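Non-sulfated chondroitin lyase E66 (Autographa californica nucleopolyhedrovirus, PDB 3VSN) cleaves non-sulfated chondroitin as a lyase of the occlusion-derived virus envelope and is essential for oral infectivity, perhaps by digesting the chondroitin barrier of the host midgut. Local coordinates at residues I357-R367 with V383-L391. Numbering follows the deposited sequence. Where two conformers were deposited one is given.
Sequences IQAPLWTMARR and VSFESGIIL
A type II beta turn, Glu-386 to Ile-389, packs against the short helix 359-364 and the chain leaving it, in the beta-rich part of this lyase. Arg-366 N donates to Ser-387 O at 2.8 Å, nearly straight at 171°, and Gly-388 takes the turn's glycine position at phi 101°, its CA lying 3.2 Å from Met-364 O. Beyond the turn, the Met-364 side chain crosses Ile-390 at about a right angle; its SD touches Ile-390 CB and accepts a weak bond from Ile-390 N (3.4 Å). Ile-389 reaches back to the helix, CG2 against Pro-360 CB. Val-383 splits its branches: CG2 meets Leu-361 CD2, whereas CG1 presses on Ile-357 CD1 at a tight 3.5 Å. A water joins Val-383 O to Ile-357 O and Leu-361 N. Nearby, the Gln-358 side chain lies about 6 Å from that of the transition-state stabilizer Arg-300. At the far end, with CG of Glu-386 anti to its own N (chi1 -176°), the carboxylate extends to Arg-367, while Tyr-378 OH binds OE1. Two donors grip Glu-386 OE2: Ser-387 N on the anti side and, in a salt bridge on the syn side, Arg-367 NH1 at 2.9 Å.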
loop_
_atom_site.group_PDB
_atom_site.type_symbol
_atom_site.label_atom_id
_atom_site.label_comp_id
_atom_site.label_asym_id
_atom_site.label_seq_id
_atom_site.Cartn_x
_atom_site.Cartn_y
_atom_site.Cartn_z
ATOM N N ILE A 357 18.131 -1.301 -3.345
ATOM C CA ILE A 357 18.102 -2.769 -3.440
ATOM C C ILE A 357 16.683 -3.363 -3.447
ATOM O O ILE A 357 16.517 -4.582 -3.384
ATOM C CB ILE A 357 18.954 -3.449 -2.333
ATOM C CG1 ILE A 357 18.430 -3.112 -0.927
ATOM C CG2 ILE A 357 20.424 -3.072 -2.475
ATOM C CD1 ILE A 357 19.053 -3.953 0.172
ATOM N N GLN A 358 15.672 -2.505 -3.548
ATOM C CA GLN A 358 14.284 -2.926 -3.349
ATOM C C GLN A 358 13.528 -3.352 -4.623
ATOM O O GLN A 358 12.359 -3.742 -4.542
ATOM C CB GLN A 358 13.503 -1.839 -2.589
ATOM C CG GLN A 358 13.858 -1.721 -1.108
ATOM C CD GLN A 358 15.157 -0.966 -0.834
ATOM O OE1 GLN A 358 15.793 -0.424 -1.743
ATOM N NE2 GLN A 358 15.552 -0.922 0.435
ATOM N N ALA A 359 14.184 -3.285 -5.781
ATOM C CA ALA A 359 13.516 -3.612 -7.053
ATOM C C ALA A 359 12.995 -5.051 -7.157
ATOM O O ALA A 359 11.878 -5.253 -7.635
ATOM C CB ALA A 359 14.392 -3.267 -8.250
ATOM N N PRO A 360 13.794 -6.054 -6.727
ATOM C CA PRO A 360 13.249 -7.415 -6.767
ATOM C C PRO A 360 11.954 -7.590 -5.966
ATOM O O PRO A 360 11.024 -8.240 -6.453
ATOM C CB PRO A 360 14.386 -8.261 -6.189
ATOM C CG PRO A 360 15.613 -7.507 -6.595
ATOM C CD PRO A 360 15.230 -6.065 -6.385
ATOM N N LEU A 361 11.888 -6.995 -4.777
ATOM C CA LEU A 361 10.683 -7.046 -3.943
ATOM C C LEU A 361 9.479 -6.379 -4.619
ATOM O O LEU A 361 8.362 -6.893 -4.554
ATOM C CB LEU A 361 10.949 -6.414 -2.565
ATOM C CG LEU A 361 9.834 -6.440 -1.510
ATOM C CD1 LEU A 361 9.477 -7.865 -1.102
ATOM C CD2 LEU A 361 10.238 -5.620 -0.295
ATOM N N TRP A 362 9.717 -5.251 -5.285
ATOM C CA TRP A 362 8.651 -4.519 -5.982
ATOM C C TRP A 362 8.140 -5.204 -7.221
ATOM O O TRP A 362 7.010 -4.957 -7.651
ATOM C CB TRP A 362 9.133 -3.127 -6.365
ATOM C CG TRP A 362 9.202 -2.133 -5.228
ATOM C CD1 TRP A 362 9.338 -2.388 -3.863
ATOM C CD2 TRP A 362 9.174 -0.671 -5.341
ATOM N NE1 TRP A 362 9.377 -1.212 -3.147
ATOM C CE2 TRP A 362 9.288 -0.147 -3.974
ATOM C CE3 TRP A 362 9.060 0.224 -6.401
ATOM C CZ2 TRP A 362 9.291 1.215 -3.706
ATOM C CZ3 TRP A 362 9.069 1.597 -6.120
ATOM C CH2 TRP A 362 9.184 2.079 -4.805
ATOM N N THR A 363 8.968 -6.053 -7.820
ATOM C CA THR A 363 8.644 -6.647 -9.115
ATOM C C THR A 363 8.303 -8.132 -9.055
ATOM O O THR A 363 7.669 -8.661 -9.969
ATOM C CB THR A 363 9.796 -6.462 -10.122
ATOM O OG1 THR A 363 10.998 -7.044 -9.599
ATOM C CG2 THR A 363 10.023 -4.981 -10.410
ATOM N N MET A 364 8.722 -8.808 -7.989
ATOM C CA MET A 364 8.629 -10.266 -7.958
ATOM C C MET A 364 8.027 -10.868 -6.688
ATOM O O MET A 364 8.006 -12.091 -6.543
ATOM C CB MET A 364 10.002 -10.884 -8.251
ATOM C CG MET A 364 10.451 -10.719 -9.692
ATOM S SD MET A 364 12.093 -11.398 -9.996
ATOM C CE MET A 364 13.132 -10.073 -9.386
ATOM N N ALA A 365 7.536 -10.030 -5.772
ATOM C CA ALA A 365 6.843 -10.550 -4.587
ATOM C C ALA A 365 5.598 -11.319 -5.020
ATOM O O ALA A 365 4.720 -10.767 -5.686
ATOM C CB ALA A 365 6.473 -9.431 -3.623
ATOM N N ARG A 366 5.553 -12.598 -4.661
ATOM C CA ARG A 366 4.414 -13.471 -4.938
ATOM C C ARG A 366 4.114 -14.231 -3.656
ATOM O O ARG A 366 4.551 -15.369 -3.471
ATOM C CB ARG A 366 4.730 -14.444 -6.085
ATOM C CG ARG A 366 5.188 -13.788 -7.382
ATOM C CD ARG A 366 4.060 -13.022 -8.056
ATOM N NE ARG A 366 4.433 -12.578 -9.398
ATOM C CZ ARG A 366 4.977 -11.396 -9.677
ATOM N NH1 ARG A 366 5.228 -10.519 -8.707
ATOM N NH2 ARG A 366 5.279 -11.091 -10.931
ATOM N N ARG A 367 3.378 -13.576 -2.765
ATOM C CA ARG A 367 3.259 -14.023 -1.381
ATOM C C ARG A 367 1.847 -13.793 -0.844
ATOM O O ARG A 367 1.167 -12.829 -1.220
ATOM C CB ARG A 367 4.304 -13.290 -0.515
ATOM C CG ARG A 367 4.178 -13.477 0.991
ATOM C CD ARG A 367 4.591 -14.863 1.477
ATOM N NE ARG A 367 4.273 -15.012 2.898
ATOM C CZ ARG A 367 5.071 -14.644 3.899
ATOM N NH1 ARG A 367 6.267 -14.118 3.653
ATOM N NH2 ARG A 367 4.673 -14.808 5.157
ATOM N N VAL A 383 15.336 -7.534 2.958
ATOM C CA VAL A 383 14.478 -6.904 1.940
ATOM C C VAL A 383 14.693 -7.476 0.525
ATOM O O VAL A 383 13.862 -7.280 -0.364
ATOM C CB VAL A 383 14.597 -5.352 1.975
ATOM C CG1 VAL A 383 15.897 -4.877 1.345
ATOM C CG2 VAL A 383 13.398 -4.683 1.306
ATOM N N SER A 384 15.804 -8.189 0.334
ATOM C CA SER A 384 16.130 -8.819 -0.943
ATOM C C SER A 384 15.411 -10.152 -1.139
ATOM O O SER A 384 15.501 -10.756 -2.207
ATOM C CB SER A 384 17.639 -9.055 -1.044
ATOM O OG SER A 384 18.340 -7.830 -1.121
ATOM N N PHE A 385 14.709 -10.608 -0.105
ATOM C CA PHE A 385 14.181 -11.965 -0.077
ATOM C C PHE A 385 12.691 -11.996 0.240
ATOM O O PHE A 385 12.234 -11.395 1.213
ATOM C CB PHE A 385 14.966 -12.809 0.935
ATOM C CG PHE A 385 16.462 -12.675 0.797
ATOM C CD1 PHE A 385 17.150 -13.398 -0.172
ATOM C CD2 PHE A 385 17.177 -11.803 1.616
ATOM C CE1 PHE A 385 18.521 -13.263 -0.316
ATOM C CE2 PHE A 385 18.553 -11.669 1.482
ATOM C CZ PHE A 385 19.224 -12.401 0.517
ATOM N N GLU A 386 11.945 -12.702 -0.603
ATOM C CA GLU A 386 10.516 -12.919 -0.410
ATOM C C GLU A 386 10.066 -13.985 -1.394
ATOM O O GLU A 386 10.690 -14.165 -2.445
ATOM C CB GLU A 386 9.727 -11.617 -0.630
ATOM C CG GLU A 386 8.228 -11.723 -0.359
ATOM C CD GLU A 386 7.920 -12.260 1.024
ATOM O OE1 GLU A 386 8.013 -11.477 1.994
ATOM O OE2 GLU A 386 7.590 -13.460 1.145
ATOM N N SER A 387 9.001 -14.701 -1.042
ATOM C CA SER A 387 8.387 -15.664 -1.947
ATOM C C SER A 387 8.179 -15.006 -3.306
ATOM O O SER A 387 7.620 -13.904 -3.391
ATOM C CB SER A 387 7.046 -16.145 -1.389
ATOM O OG SER A 387 7.214 -16.813 -0.154
ATOM N N GLY A 388 8.648 -15.669 -4.357
ATOM C CA GLY A 388 8.490 -15.165 -5.719
ATOM C C GLY A 388 9.716 -14.487 -6.311
ATOM O O GLY A 388 9.838 -14.402 -7.526
ATOM N N ILE A 389 10.614 -13.985 -5.464
ATOM C CA ILE A 389 11.805 -13.272 -5.954
ATOM C C ILE A 389 12.782 -14.215 -6.668
ATOM O O ILE A 389 13.123 -15.286 -6.156
ATOM C CB ILE A 389 12.518 -12.467 -4.833
ATOM C CG1 ILE A 389 11.605 -11.330 -4.335
ATOM C CG2 ILE A 389 13.853 -11.910 -5.330
ATOM C CD1 ILE A 389 12.211 -10.422 -3.276
ATOM N N ILE A 390 13.194 -13.823 -7.871
ATOM C CA ILE A 390 14.207 -14.560 -8.620
ATOM C C ILE A 390 15.566 -13.943 -8.288
ATOM O O ILE A 390 15.778 -12.744 -8.502
ATOM C CB ILE A 390 13.964 -14.520 -10.147
ATOM C CG1 ILE A 390 12.574 -15.075 -10.500
ATOM C CG2 ILE A 390 15.048 -15.308 -10.885
ATOM C CD1 ILE A 390 12.133 -14.788 -11.921
ATOM N N LEU A 391 16.468 -14.763 -7.754
ATOM C CA LEU A 391 17.811 -14.321 -7.375
ATOM C C LEU A 391 18.818 -14.671 -8.460
ATOM O O LEU A 391 18.755 -15.756 -9.044
ATOM C CB LEU A 391 18.250 -14.961 -6.055
ATOM C CG LEU A 391 17.408 -14.731 -4.796
ATOM C CD1 LEU A 391 18.009 -15.498 -3.632
ATOM C CD2 LEU A 391 17.289 -13.248 -4.467
HETATM O O HOH W 1 14.293 -6.459 -3.114
HETATM O O HOH W 2 18.148 -6.935 -3.786
#